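Local coordinates for protein 2-dehydropantoate 2-reductase (Geobacter metallireducens, PDB 3HN2) that probably catalyses the NADPH-dependent reduction of 2-dehydropantoate (ketopantoate) to (R)-pantoate in pantothenate biosynthesis, at residues Gly76-Ala81 against Pro268-Ala273; Ile191-Leu196 against Gly219-Val224; Gly195-Leu200 against Tyr255-Glu260; Ile274-Leu279 against Leu295-Glu300. All blocks are in the same frame, centred on the assembly; numbering follows the deposited sequence.

In the fold
Interaction 1 joins the two domains. It sets a loop of the Rossmann-type N-terminal domain against the start of helix 271-284. Interactions 2, 3 and 4 lie within the helical C-terminal domain. Interactions 2 and 3 share Gly195 and Leu196 of helix 179-200, and their centres are about 12 Å apart. Interactions 2 and 4 are closer, about 10 Å between centres, and Phe275 CZ comes within 3.6 Å of Gly195 CA. Interaction 4 follows interaction 1 along helix 271-284. Met259 of interaction 3 reaches both Ile271 and Leu299. In this family the active site lies in the cleft between domains, so interaction 1 is probably the nearest of the four to it.

Interaction 1 of 4, residues Gly76-Ala81 against Pro268-Ala273; sequences GLKTFA and PLEIAA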
loop_
_atom_site.group_PDB
_atom_site.type_symbol
_atom_site.label_atom_id
_atom_site.label_comp_id
_atom_site.label_asym_id
_atom_site.label_seq_id
_atom_site.Cartn_x
_atom_site.Cartn_y
_atom_site.Cartn_z
ATOM N N GLY A 76 -18.869 -4.925 15.883
ATOM C CA GLY A 76 -17.454 -4.592 15.767
ATOM C C GLY A 76 -16.669 -5.050 16.982
ATOM O O GLY A 76 -15.575 -4.539 17.251
ATOM N N LEU A 77 -17.238 -6.015 17.709
ATOM C CA LEU A 77 -16.634 -6.599 18.909
ATOM C C LEU A 77 -15.305 -7.275 18.626
ATOM O O LEU A 77 -15.089 -7.810 17.541
ATOM C CB LEU A 77 -17.564 -7.655 19.516
ATOM C CG LEU A 77 -18.721 -7.300 20.449
ATOM C CD1 LEU A 77 -19.630 -8.509 20.592
ATOM C CD2 LEU A 77 -18.231 -6.832 21.816
ATOM N N LYS A 78 -14.414 -7.243 19.609
ATOM C CA LYS A 78 -13.233 -8.084 19.570
ATOM C C LYS A 78 -13.683 -9.517 19.830
ATOM O O LYS A 78 -14.547 -9.755 20.678
ATOM C CB LYS A 78 -12.197 -7.616 20.587
ATOM C CG LYS A 78 -11.024 -6.861 19.972
ATOM C CD LYS A 78 -11.421 -5.496 19.422
ATOM C CE LYS A 78 -10.630 -5.150 18.162
ATOM N NZ LYS A 78 -9.154 -5.117 18.389
ATOM N N THR A 79 -13.102 -10.458 19.089
ATOM C CA THR A 79 -13.628 -11.828 18.991
ATOM C C THR A 79 -13.478 -12.699 20.241
ATOM O O THR A 79 -14.061 -13.779 20.314
ATOM C CB THR A 79 -13.043 -12.570 17.773
ATOM O OG1 THR A 79 -11.614 -12.439 17.764
ATOM C CG2 THR A 79 -13.610 -12.000 16.482
ATOM N N PHE A 80 -12.712 -12.231 21.224
ATOM C CA PHE A 80 -12.637 -12.916 22.515
ATOM C C PHE A 80 -13.850 -12.627 23.414
ATOM O O PHE A 80 -14.044 -13.289 24.436
ATOM C CB PHE A 80 -11.314 -12.630 23.242
ATOM C CG PHE A 80 -10.867 -11.196 23.182
ATOM C CD1 PHE A 80 -9.858 -10.811 22.303
ATOM C CD2 PHE A 80 -11.421 -10.240 24.029
ATOM C CE1 PHE A 80 -9.423 -9.488 22.250
ATOM C CE2 PHE A 80 -10.996 -8.915 23.986
ATOM C CZ PHE A 80 -9.989 -8.540 23.098
ATOM N N ALA A 81 -14.657 -11.643 23.016
ATOM C CA ALA A 81 -15.912 -11.321 23.688
ATOM C C ALA A 81 -17.115 -11.976 23.003
ATOM O O ALA A 81 -18.255 -11.583 23.245
ATOM C CB ALA A 81 -16.099 -9.813 23.752
ATOM N N PRO A 268 -5.798 -8.413 25.594
ATOM C CA PRO A 268 -5.793 -9.750 24.981
ATOM C C PRO A 268 -5.834 -9.762 23.450
ATOM O O PRO A 268 -6.247 -8.782 22.825
ATOM C CB PRO A 268 -7.054 -10.411 25.556
ATOM C CG PRO A 268 -7.905 -9.297 26.010
ATOM C CD PRO A 268 -6.971 -8.236 26.471
ATOM N N LEU A 269 -5.400 -10.876 22.867
ATOM C CA LEU A 269 -5.255 -10.990 21.422
ATOM C C LEU A 269 -6.302 -11.916 20.814
ATOM O O LEU A 269 -6.810 -12.822 21.480
ATOM C CB LEU A 269 -3.847 -11.470 21.065
ATOM C CG LEU A 269 -2.668 -10.733 21.721
ATOM C CD1 LEU A 269 -1.344 -11.306 21.256
ATOM C CD2 LEU A 269 -2.703 -9.242 21.453
ATOM N N GLU A 270 -6.614 -11.679 19.542
ATOM C CA GLU A 270 -7.615 -12.455 18.822
ATOM C C GLU A 270 -7.022 -13.713 18.168
ATOM O O GLU A 270 -7.243 -13.959 16.979
ATOM C CB GLU A 270 -8.301 -11.582 17.764
ATOM C CG GLU A 270 -8.811 -10.222 18.252
ATOM C CD GLU A 270 -9.709 -9.529 17.225
ATOM O OE1 GLU A 270 -10.883 -9.943 17.074
ATOM O OE2 GLU A 270 -9.246 -8.565 16.575
ATOM N N ILE A 271 -6.277 -14.504 18.946
ATOM C CA ILE A 271 -5.625 -15.722 18.448
ATOM C C ILE A 271 -6.657 -16.744 17.987
ATOM O O ILE A 271 -6.501 -17.345 16.923
ATOM C CB ILE A 271 -4.715 -16.389 19.524
ATOM C CG1 ILE A 271 -3.719 -15.390 20.120
ATOM C CG2 ILE A 271 -4.007 -17.644 18.967
ATOM C CD1 ILE A 271 -2.591 -14.985 19.185
ATOM N N ALA A 272 -7.712 -16.920 18.787
ATOM C CA ALA A 272 -8.743 -17.932 18.530
ATOM C C ALA A 272 -9.333 -17.811 17.127
ATOM O O ALA A 272 -9.248 -18.755 16.335
ATOM C CB ALA A 272 -9.819 -17.869 19.590
ATOM N N ALA A 273 -9.856 -16.634 16.797
ATOM C CA ALA A 273 -10.508 -16.397 15.502
ATOM C C ALA A 273 -9.553 -16.290 14.304
ATOM O O ALA A 273 -9.840 -16.831 13.235
ATOM C CB ALA A 273 -11.391 -15.170 15.581
#
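This contact belongs to the interface between the Rossmann-type domain and the helical domain. Residues 76-81 are the loop that follows strand 72-75. Residues 268-273 lead into helix 271-284, with Glu270 at the N-cap position and at the centre of an inverse gamma turn. The Glu270 side chain crosses to the loop, extended beyond CG. Its OE1 is gripped twice by Thr79. Thr79 OG1 donates to Glu270 OE1 over 2.7 Å and meets the anti lone pair. Thr79 N donates to Glu270 OE1 over 3.0 Å, nearly straight at 164°, from above the carboxylate plane. The Thr79 hydroxyl can do this because OG1 sits between the backbone N and the carbonyl carbon (chi1 50°). Two bonds from one residue hold that carboxylate oxygen in place. The other oxygen, Glu270 OE2, forms a long salt bridge of 3.9 Å with Lys78 NZ. The ammonium group may favour the charged form of the glutamate, though it also has a weak, long ion pair with Asp262 of helix 258-264. Ala273 CB, in the first turn of the helix, packs 3.5 Å from Thr79 OG1. Phe80 forms the apolar part of the contact. Pro268 CG lies over one face of its ring in a CH-pi contact, 3.9 Å from the centroid. Lys78 CB covers the opposite face near the rim. Gln103 touches Thr79, and Asn104 touches Glu270. The contact bridges the Rossmann-type and helical domains of the ketopantoate reductase fold, in which cofactor and substrate bind in the cleft between them.

Interaction 2 of 4, residues Ile191-Leu196 against Gly219-Val224; sequences IPFNGL and GIMLEV
The carboxylate of Glu223 holds the best-fixed polar atoms here, with two grips, one on each oxygen. Its OE2 forms a salt bridge with Arg291 NH1, and its OE1 accepts a hydrogen bond from Val292 N. Both partners belong to helix 290-302, and Glu223 does not touch residues 191-196. Across the two segments no hydrogen bond forms, and the contact is apolar and buried. Ile220 is its centre. Its CG2, anti to the backbone N, lies 3.8 Å from Ile191 CG2 and equally far from Pro192 CD. Its CD1 points the other way along the helix and meets the Leu196 methyls tip to tip, with Ile220 CD1 to Leu196 CD1 at 4.2 Å. An alanine in place of Ile220 would lose all these methyl contacts and would probably loosen the packing between the two helices. The helices are 179-200 and 211-229 of the all-helical C-terminal domain, of the type related to 6-phosphogluconate dehydrogenase. Their short segments pass at 9.9 Å between axes, with 126° between their directions. Pro192 kinks the first helix, since its N cannot bond to the turn before. On one flank the Met221 chain runs out extended. Its CE meets the edge of the Phe193 ring, 3.6 Å from CE1, and also rests on the proline, 3.8 Å from Pro192 CG. Trp189 stacks on that same ring, and Met245 of helix 241-249 touches Met221. On the other flank Val224 CG2 lies 3.9 Å from Ile191 CD1.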
loop_
_atom_site.group_PDB
_atom_site.type_symbol
_atom_site.label_atom_id
_atom_site.label_comp_id
_atom_site.label_asym_id
_atom_site.label_seq_id
_atom_site.Cartn_x
_atom_site.Cartn_y
_atom_site.Cartn_z
ATOM N N ILE A 191 -2.652 -13.377 8.817
ATOM C CA ILE A 191 -1.912 -14.404 9.538
ATOM C C ILE A 191 -0.396 -14.113 9.614
ATOM O O ILE A 191 0.115 -14.005 10.730
ATOM C CB ILE A 191 -2.316 -15.849 9.119
ATOM C CG1 ILE A 191 -3.731 -16.151 9.647
ATOM C CG2 ILE A 191 -1.325 -16.873 9.649
ATOM C CD1 ILE A 191 -4.292 -17.514 9.271
ATOM N N PRO A 192 0.314 -13.950 8.460
ATOM C CA PRO A 192 1.743 -13.576 8.587
ATOM C C PRO A 192 1.980 -12.263 9.322
ATOM O O PRO A 192 2.840 -12.201 10.185
ATOM C CB PRO A 192 2.226 -13.463 7.133
ATOM C CG PRO A 192 0.980 -13.315 6.326
ATOM C CD PRO A 192 -0.062 -14.106 7.041
ATOM N N PHE A 193 1.168 -11.255 9.043
ATOM C CA PHE A 193 1.446 -9.915 9.539
ATOM C C PHE A 193 0.911 -9.604 10.934
ATOM O O PHE A 193 1.675 -9.140 11.774
ATOM C CB PHE A 193 1.094 -8.878 8.478
ATOM C CG PHE A 193 1.946 -8.997 7.245
ATOM C CD1 PHE A 193 1.462 -9.630 6.106
ATOM C CD2 PHE A 193 3.262 -8.526 7.242
ATOM C CE1 PHE A 193 2.257 -9.761 4.966
ATOM C CE2 PHE A 193 4.064 -8.654 6.106
ATOM C CZ PHE A 193 3.567 -9.273 4.968
ATOM N N ASN A 194 -0.360 -9.886 11.221
ATOM C CA ASN A 194 -0.808 -9.787 12.621
ATOM C C ASN A 194 -0.143 -10.819 13.545
ATOM O O ASN A 194 -0.095 -10.624 14.758
ATOM C CB ASN A 194 -2.331 -9.833 12.755
ATOM C CG ASN A 194 -2.992 -8.552 12.301
ATOM O OD1 ASN A 194 -2.925 -8.188 11.128
ATOM N ND2 ASN A 194 -3.642 -7.863 13.230
ATOM N N GLY A 195 0.393 -11.892 12.962
ATOM C CA GLY A 195 1.181 -12.881 13.701
ATOM C C GLY A 195 2.609 -12.477 14.046
ATOM O O GLY A 195 2.964 -12.398 15.223
ATOM N N LEU A 196 3.421 -12.229 13.020
ATOM C CA LEU A 196 4.864 -11.971 13.174
ATOM C C LEU A 196 5.165 -10.681 13.915
ATOM O O LEU A 196 5.973 -10.670 14.836
ATOM C CB LEU A 196 5.554 -11.943 11.805
ATOM C CG LEU A 196 6.235 -13.181 11.203
ATOM C CD1 LEU A 196 5.767 -14.508 11.788
ATOM C CD2 LEU A 196 6.081 -13.171 9.690
ATOM N N GLY A 219 5.741 -18.675 2.682
ATOM C CA GLY A 219 5.397 -20.018 3.126
ATOM C C GLY A 219 4.156 -20.049 3.996
ATOM O O GLY A 219 3.280 -20.904 3.806
ATOM N N ILE A 220 4.083 -19.112 4.943
ATOM C CA ILE A 220 2.908 -18.943 5.793
ATOM C C ILE A 220 1.677 -18.703 4.919
ATOM O O ILE A 220 0.647 -19.369 5.084
ATOM C CB ILE A 220 3.097 -17.785 6.803
ATOM C CG1 ILE A 220 4.132 -18.164 7.860
ATOM C CG2 ILE A 220 1.774 -17.430 7.493
ATOM C CD1 ILE A 220 4.713 -16.965 8.608
ATOM N N MET A 221 1.822 -17.774 3.974
ATOM C CA MET A 221 0.782 -17.429 3.014
ATOM C C MET A 221 0.288 -18.596 2.170
ATOM O O MET A 221 -0.929 -18.790 2.036
ATOM C CB MET A 221 1.257 -16.318 2.105
ATOM C CG MET A 221 1.173 -14.967 2.754
ATOM S SD MET A 221 1.308 -13.662 1.531
ATOM C CE MET A 221 1.074 -12.293 2.640
ATOM N N LEU A 222 1.223 -19.377 1.621
ATOM C CA LEU A 222 0.872 -20.582 0.859
ATOM C C LEU A 222 0.052 -21.629 1.642
ATOM O O LEU A 222 -0.731 -22.367 1.047
ATOM C CB LEU A 222 2.119 -21.238 0.280
ATOM C CG LEU A 222 2.747 -20.532 -0.923
ATOM C CD1 LEU A 222 4.250 -20.841 -1.060
ATOM C CD2 LEU A 222 2.001 -20.886 -2.183
ATOM N N GLU A 223 0.248 -21.683 2.958
ATOM C CA GLU A 223 -0.448 -22.625 3.823
ATOM C C GLU A 223 -1.898 -22.215 4.006
ATOM O O GLU A 223 -2.794 -23.047 3.895
ATOM C CB GLU A 223 0.241 -22.720 5.185
ATOM C CG GLU A 223 1.570 -23.457 5.167
ATOM C CD GLU A 223 2.179 -23.617 6.550
ATOM O OE1 GLU A 223 1.485 -23.370 7.565
ATOM O OE2 GLU A 223 3.368 -23.995 6.617
ATOM N N VAL A 224 -2.104 -20.925 4.273
ATOM C CA VAL A 224 -3.425 -20.312 4.401
ATOM C C VAL A 224 -4.251 -20.498 3.127
ATOM O O VAL A 224 -5.446 -20.806 3.198
ATOM C CB VAL A 224 -3.309 -18.805 4.755
ATOM C CG1 VAL A 224 -4.673 -18.160 4.911
ATOM C CG2 VAL A 224 -2.504 -18.617 6.033
#

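Interaction 3 of 4, residues Gly195-Leu200 against Tyr255-Glu260; sequences GLCALL and YKPSME
Cys197 and Ala198, in the last turn of helix 179-200, carry the first shell of this buried contact. Cys197 SG, anti to its carbonyl carbon, lies 3.8 Å from Pro257 CG, beside the CG-CD edge of the proline. The same cysteine meets Glu260, with Cys197 CB 3.4 Å from Glu260 OE1. The glutamate chain is fully extended, with CG anti to the backbone N (chi1 -180°). It passes across the carbonyl oxygen of the cysteine, with Glu260 CD 3.5 Å from Cys197 O. No hydrogen bond crosses the two segments. Ala198 has only a methyl group, and the backbones come very close, with Ala198 CA 3.9 Å from Glu260 CA. The chain of Met259 bends at its last torsion (chi3 60°), which turns its CE to within 3.8 Å of Ala198 CB. Further out, Arg263 bonds to the carbonyl oxygens of Ala198 and Leu199 at the C-terminal end of the helix. Its charge would probably offset the negative end of the helix. Pro257 takes the N-cap position, right before helix 258-264. The side chain of Asn194, one turn back, touches both Pro257 and Met259. Val204 touches Cys197 and Pro257 alike, and Leu299 touches Met259. The contact thus ties the end of helix 179-200 to the start of helix 258-264, with helix 204-207 beside the cysteine and helix 290-302 beside the methionine.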
loop_
_atom_site.group_PDB
_atom_site.type_symbol
_atom_site.label_atom_id
_atom_site.label_comp_id
_atom_site.label_asym_id
_atom_site.label_seq_id
_atom_site.Cartn_x
_atom_site.Cartn_y
_atom_site.Cartn_z
ATOM N N GLY A 195 0.393 -11.892 12.962
ATOM C CA GLY A 195 1.181 -12.881 13.701
ATOM C C GLY A 195 2.609 -12.477 14.046
ATOM O O GLY A 195 2.964 -12.398 15.223
ATOM N N LEU A 196 3.421 -12.229 13.020
ATOM C CA LEU A 196 4.864 -11.971 13.174
ATOM C C LEU A 196 5.165 -10.681 13.915
ATOM O O LEU A 196 5.973 -10.670 14.836
ATOM C CB LEU A 196 5.554 -11.943 11.805
ATOM C CG LEU A 196 6.235 -13.181 11.203
ATOM C CD1 LEU A 196 5.767 -14.508 11.788
ATOM C CD2 LEU A 196 6.081 -13.171 9.690
ATOM N N CYS A 197 4.487 -9.609 13.509
ATOM C CA CYS A 197 4.623 -8.283 14.107
ATOM C C CYS A 197 4.335 -8.238 15.600
ATOM O O CYS A 197 5.043 -7.567 16.342
ATOM C CB CYS A 197 3.708 -7.289 13.396
ATOM S SG CYS A 197 4.028 -7.161 11.643
ATOM N N ALA A 198 3.283 -8.930 16.028
ATOM C CA ALA A 198 2.923 -8.984 17.438
ATOM C C ALA A 198 3.957 -9.783 18.233
ATOM O O ALA A 198 4.337 -9.398 19.342
ATOM C CB ALA A 198 1.531 -9.579 17.604
ATOM N N LEU A 199 4.422 -10.881 17.639
ATOM C CA LEU A 199 5.427 -11.757 18.246
ATOM C C LEU A 199 6.812 -11.104 18.369
ATOM O O LEU A 199 7.414 -11.125 19.435
ATOM C CB LEU A 199 5.529 -13.036 17.423
ATOM C CG LEU A 199 6.624 -14.039 17.726
ATOM C CD1 LEU A 199 6.542 -14.670 19.104
ATOM C CD2 LEU A 199 6.666 -15.078 16.609
ATOM N N LEU A 200 7.300 -10.533 17.270
ATOM C CA LEU A 200 8.613 -9.904 17.231
ATOM C C LEU A 200 8.592 -8.488 17.792
ATOM O O LEU A 200 9.647 -7.916 18.066
ATOM C CB LEU A 200 9.144 -9.874 15.789
ATOM C CG LEU A 200 9.627 -11.187 15.164
ATOM C CD1 LEU A 200 9.602 -11.105 13.650
ATOM C CD2 LEU A 200 11.021 -11.568 15.662
ATOM N N TYR A 255 4.036 0.338 9.256
ATOM C CA TYR A 255 2.698 0.089 9.806
ATOM C C TYR A 255 2.662 -1.005 10.871
ATOM O O TYR A 255 3.159 -2.111 10.663
ATOM C CB TYR A 255 1.706 -0.225 8.684
ATOM C CG TYR A 255 0.329 -0.623 9.166
ATOM C CD1 TYR A 255 -0.154 -1.913 8.957
ATOM C CD2 TYR A 255 -0.493 0.290 9.834
ATOM C CE1 TYR A 255 -1.411 -2.287 9.398
ATOM C CE2 TYR A 255 -1.756 -0.079 10.284
ATOM C CZ TYR A 255 -2.208 -1.369 10.061
ATOM O OH TYR A 255 -3.458 -1.749 10.492
ATOM N N LYS A 256 2.056 -0.690 12.011
ATOM C CA LYS A 256 1.953 -1.638 13.111
ATOM C C LYS A 256 0.519 -2.150 13.221
ATOM O O LYS A 256 -0.369 -1.410 13.652
ATOM C CB LYS A 256 2.428 -1.008 14.431
ATOM C CG LYS A 256 3.820 -0.359 14.350
ATOM C CD LYS A 256 4.673 -0.649 15.581
ATOM C CE LYS A 256 4.726 0.502 16.567
ATOM N NZ LYS A 256 5.885 0.345 17.506
ATOM N N PRO A 257 0.290 -3.422 12.830
ATOM C CA PRO A 257 -1.022 -4.074 12.781
ATOM C C PRO A 257 -1.743 -4.088 14.120
ATOM O O PRO A 257 -1.121 -3.877 15.159
ATOM C CB PRO A 257 -0.682 -5.514 12.379
ATOM C CG PRO A 257 0.604 -5.417 11.690
ATOM C CD PRO A 257 1.356 -4.340 12.400
ATOM N N SER A 258 -3.046 -4.361 14.077
ATOM C CA SER A 258 -3.920 -4.311 15.253
ATOM C C SER A 258 -3.447 -5.170 16.419
ATOM O O SER A 258 -3.493 -4.726 17.566
ATOM C CB SER A 258 -5.350 -4.689 14.867
ATOM O OG SER A 258 -5.393 -5.967 14.254
ATOM N N MET A 259 -2.973 -6.380 16.115
ATOM C CA MET A 259 -2.508 -7.335 17.123
ATOM C C MET A 259 -1.250 -6.891 17.863
ATOM O O MET A 259 -1.108 -7.159 19.059
ATOM C CB MET A 259 -2.263 -8.706 16.497
ATOM C CG MET A 259 -3.423 -9.683 16.612
ATOM S SD MET A 259 -2.888 -11.389 16.346
ATOM C CE MET A 259 -1.715 -11.546 17.659
ATOM N N GLU A 260 -0.342 -6.228 17.147
ATOM C CA GLU A 260 0.878 -5.683 17.735
ATOM C C GLU A 260 0.547 -4.538 18.698
ATOM O O GLU A 260 1.127 -4.445 19.785
ATOM C CB GLU A 260 1.839 -5.212 16.635
ATOM C CG GLU A 260 3.158 -4.630 17.161
ATOM C CD GLU A 260 4.134 -4.217 16.069
ATOM O OE1 GLU A 260 3.780 -4.271 14.870
ATOM O OE2 GLU A 260 5.267 -3.828 16.423
#

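Interaction 4 of 4, residues Ile274-Leu279 against Leu295-Glu300; sequences IFRTPL and LATLLE
Segments 274-279 and 295-300 run roughly antiparallel, 146° between their directions, with axes 9.9 Å apart. They belong to helices 271-284 and 290-302, consecutive in the chain, which pair as a helical hairpin in the C-terminal domain. The first has a wider pi-type turn at 274-276 and a kink at Pro278. Ala296 is the close point between them. Its CB lies 3.8 Å from Phe275 CB and also touches Leu279 CD1. The Phe275 ring extends beyond it, its CE1 3.9 Å from Leu295 CG and its CZ 4.0 Å from Leu299 CD2. Ile191 of helix 179-200 also touches this ring. On the other flank Arg276, bent at chi2, turns the edge of its guanidinium to Glu300, and the two charged planes lie only 16° apart. Glu300 OE2 receives two N-H groups of the arginine in a salt bridge, a weak one from NE and a shorter, straighter one from Arg276 NH2, 2.6 Å long at 159° and directed at the syn lone pair of Glu300 OE2. Thr297 OG1 bonds mainly to Glu293 O, in its own helix, and accepts a weak bond from Arg276 NH2. A leucine at Arg276 would lose the salt bridge to Glu300 and the weak bond to Thr297, and would probably weaken the hold between the two helices. One face of the guanidinium lies over the alanine methyl, with Arg276 CZ 3.7 Å from Ala296 CB.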
loop_
_atom_site.group_PDB
_atom_site.type_symbol
_atom_site.label_atom_id
_atom_site.label_comp_id
_atom_site.label_asym_id
_atom_site.label_seq_id
_atom_site.Cartn_x
_atom_site.Cartn_y
_atom_site.Cartn_z
ATOM N N ILE A 274 -8.430 -15.597 14.475
ATOM C CA ILE A 274 -7.467 -15.430 13.382
ATOM C C ILE A 274 -6.667 -16.716 13.083
ATOM O O ILE A 274 -6.438 -17.051 11.916
ATOM C CB ILE A 274 -6.529 -14.201 13.621
ATOM C CG1 ILE A 274 -7.350 -12.908 13.699
ATOM C CG2 ILE A 274 -5.486 -14.067 12.515
ATOM C CD1 ILE A 274 -6.623 -11.753 14.374
ATOM N N PHE A 275 -6.282 -17.449 14.130
ATOM C CA PHE A 275 -5.359 -18.579 13.978
ATOM C C PHE A 275 -5.960 -19.952 14.262
ATOM O O PHE A 275 -5.871 -20.848 13.424
ATOM C CB PHE A 275 -4.134 -18.398 14.872
ATOM C CG PHE A 275 -3.233 -17.279 14.463
ATOM C CD1 PHE A 275 -2.150 -17.518 13.626
ATOM C CD2 PHE A 275 -3.434 -15.992 14.946
ATOM C CE1 PHE A 275 -1.288 -16.487 13.265
ATOM C CE2 PHE A 275 -2.581 -14.949 14.581
ATOM C CZ PHE A 275 -1.510 -15.201 13.737
ATOM N N ARG A 276 -6.545 -20.130 15.445
ATOM C CA ARG A 276 -6.954 -21.472 15.883
ATOM C C ARG A 276 -8.176 -22.016 15.139
ATOM O O ARG A 276 -8.246 -23.215 14.865
ATOM C CB ARG A 276 -7.129 -21.552 17.405
ATOM C CG ARG A 276 -5.813 -21.520 18.188
ATOM C CD ARG A 276 -4.985 -22.781 17.941
ATOM N NE ARG A 276 -3.671 -22.740 18.579
ATOM C CZ ARG A 276 -2.671 -23.568 18.284
ATOM N NH1 ARG A 276 -2.847 -24.506 17.362
ATOM N NH2 ARG A 276 -1.495 -23.462 18.909
ATOM N N THR A 277 -9.102 -21.121 14.794
ATOM C CA THR A 277 -10.281 -21.458 13.975
ATOM C C THR A 277 -9.923 -21.860 12.525
ATOM O O THR A 277 -10.397 -22.904 12.064
ATOM C CB THR A 277 -11.379 -20.338 14.014
ATOM O OG1 THR A 277 -11.695 -20.010 15.373
ATOM C CG2 THR A 277 -12.639 -20.779 13.309
ATOM N N PRO A 278 -9.120 -21.042 11.791
ATOM C CA PRO A 278 -8.653 -21.527 10.488
ATOM C C PRO A 278 -7.852 -22.819 10.536
ATOM O O PRO A 278 -8.069 -23.684 9.685
ATOM C CB PRO A 278 -7.781 -20.374 9.986
ATOM C CG PRO A 278 -8.406 -19.198 10.587
ATOM C CD PRO A 278 -8.687 -19.649 11.988
ATOM N N LEU A 279 -6.956 -22.953 11.516
ATOM C CA LEU A 279 -6.182 -24.187 11.703
ATOM C C LEU A 279 -7.120 -25.366 11.940
ATOM O O LEU A 279 -6.908 -26.438 11.371
ATOM C CB LEU A 279 -5.164 -24.058 12.845
ATOM C CG LEU A 279 -3.822 -23.391 12.542
ATOM C CD1 LEU A 279 -3.114 -22.948 13.820
ATOM C CD2 LEU A 279 -2.928 -24.305 11.730
ATOM N N LEU A 295 3.327 -20.550 14.712
ATOM C CA LEU A 295 2.967 -19.152 14.975
ATOM C C LEU A 295 1.889 -18.987 16.051
ATOM O O LEU A 295 2.118 -18.301 17.053
ATOM C CB LEU A 295 2.549 -18.456 13.680
ATOM C CG LEU A 295 2.544 -16.920 13.635
ATOM C CD1 LEU A 295 3.670 -16.309 14.455
ATOM C CD2 LEU A 295 2.644 -16.469 12.188
ATOM N N ALA A 296 0.734 -19.629 15.856
ATOM C CA ALA A 296 -0.363 -19.579 16.829
ATOM C C ALA A 296 0.133 -19.893 18.229
ATOM O O ALA A 296 -0.158 -19.150 19.180
ATOM C CB ALA A 296 -1.493 -20.559 16.431
ATOM N N THR A 297 0.908 -20.979 18.332
ATOM C CA THR A 297 1.446 -21.455 19.601
ATOM C C THR A 297 2.470 -20.494 20.223
ATOM O O THR A 297 2.336 -20.132 21.396
ATOM C CB THR A 297 2.097 -22.838 19.458
ATOM O OG1 THR A 297 1.366 -23.629 18.519
ATOM C CG2 THR A 297 2.119 -23.542 20.786
ATOM N N LEU A 298 3.479 -20.085 19.446
ATOM C CA LEU A 298 4.475 -19.114 19.922
ATOM C C LEU A 298 3.788 -17.829 20.346
ATOM O O LEU A 298 4.304 -17.074 21.181
ATOM C CB LEU A 298 5.491 -18.758 18.825
ATOM C CG LEU A 298 6.578 -19.760 18.470
ATOM C CD1 LEU A 298 7.183 -19.372 17.137
ATOM C CD2 LEU A 298 7.642 -19.829 19.557
ATOM N N LEU A 299 2.622 -17.575 19.762
ATOM C CA LEU A 299 1.962 -16.321 20.037
ATOM C C LEU A 299 1.172 -16.386 21.343
ATOM O O LEU A 299 1.075 -15.388 22.052
ATOM C CB LEU A 299 1.145 -15.893 18.832
ATOM C CG LEU A 299 0.881 -14.421 18.513
ATOM C CD1 LEU A 299 2.028 -13.465 18.839
ATOM C CD2 LEU A 299 0.564 -14.396 17.049
ATOM N N GLU A 300 0.653 -17.565 21.686
ATOM C CA GLU A 300 0.043 -17.746 23.002
ATOM C C GLU A 300 1.086 -18.010 24.112
ATOM O O GLU A 300 0.804 -17.782 25.293
ATOM C CB GLU A 300 -1.118 -18.763 22.981
ATOM C CG GLU A 300 -0.801 -20.150 22.423
ATOM C CD GLU A 300 -1.862 -20.681 21.451
ATOM O OE1 GLU A 300 -2.867 -19.983 21.189
ATOM O OE2 GLU A 300 -1.679 -21.803 20.928
#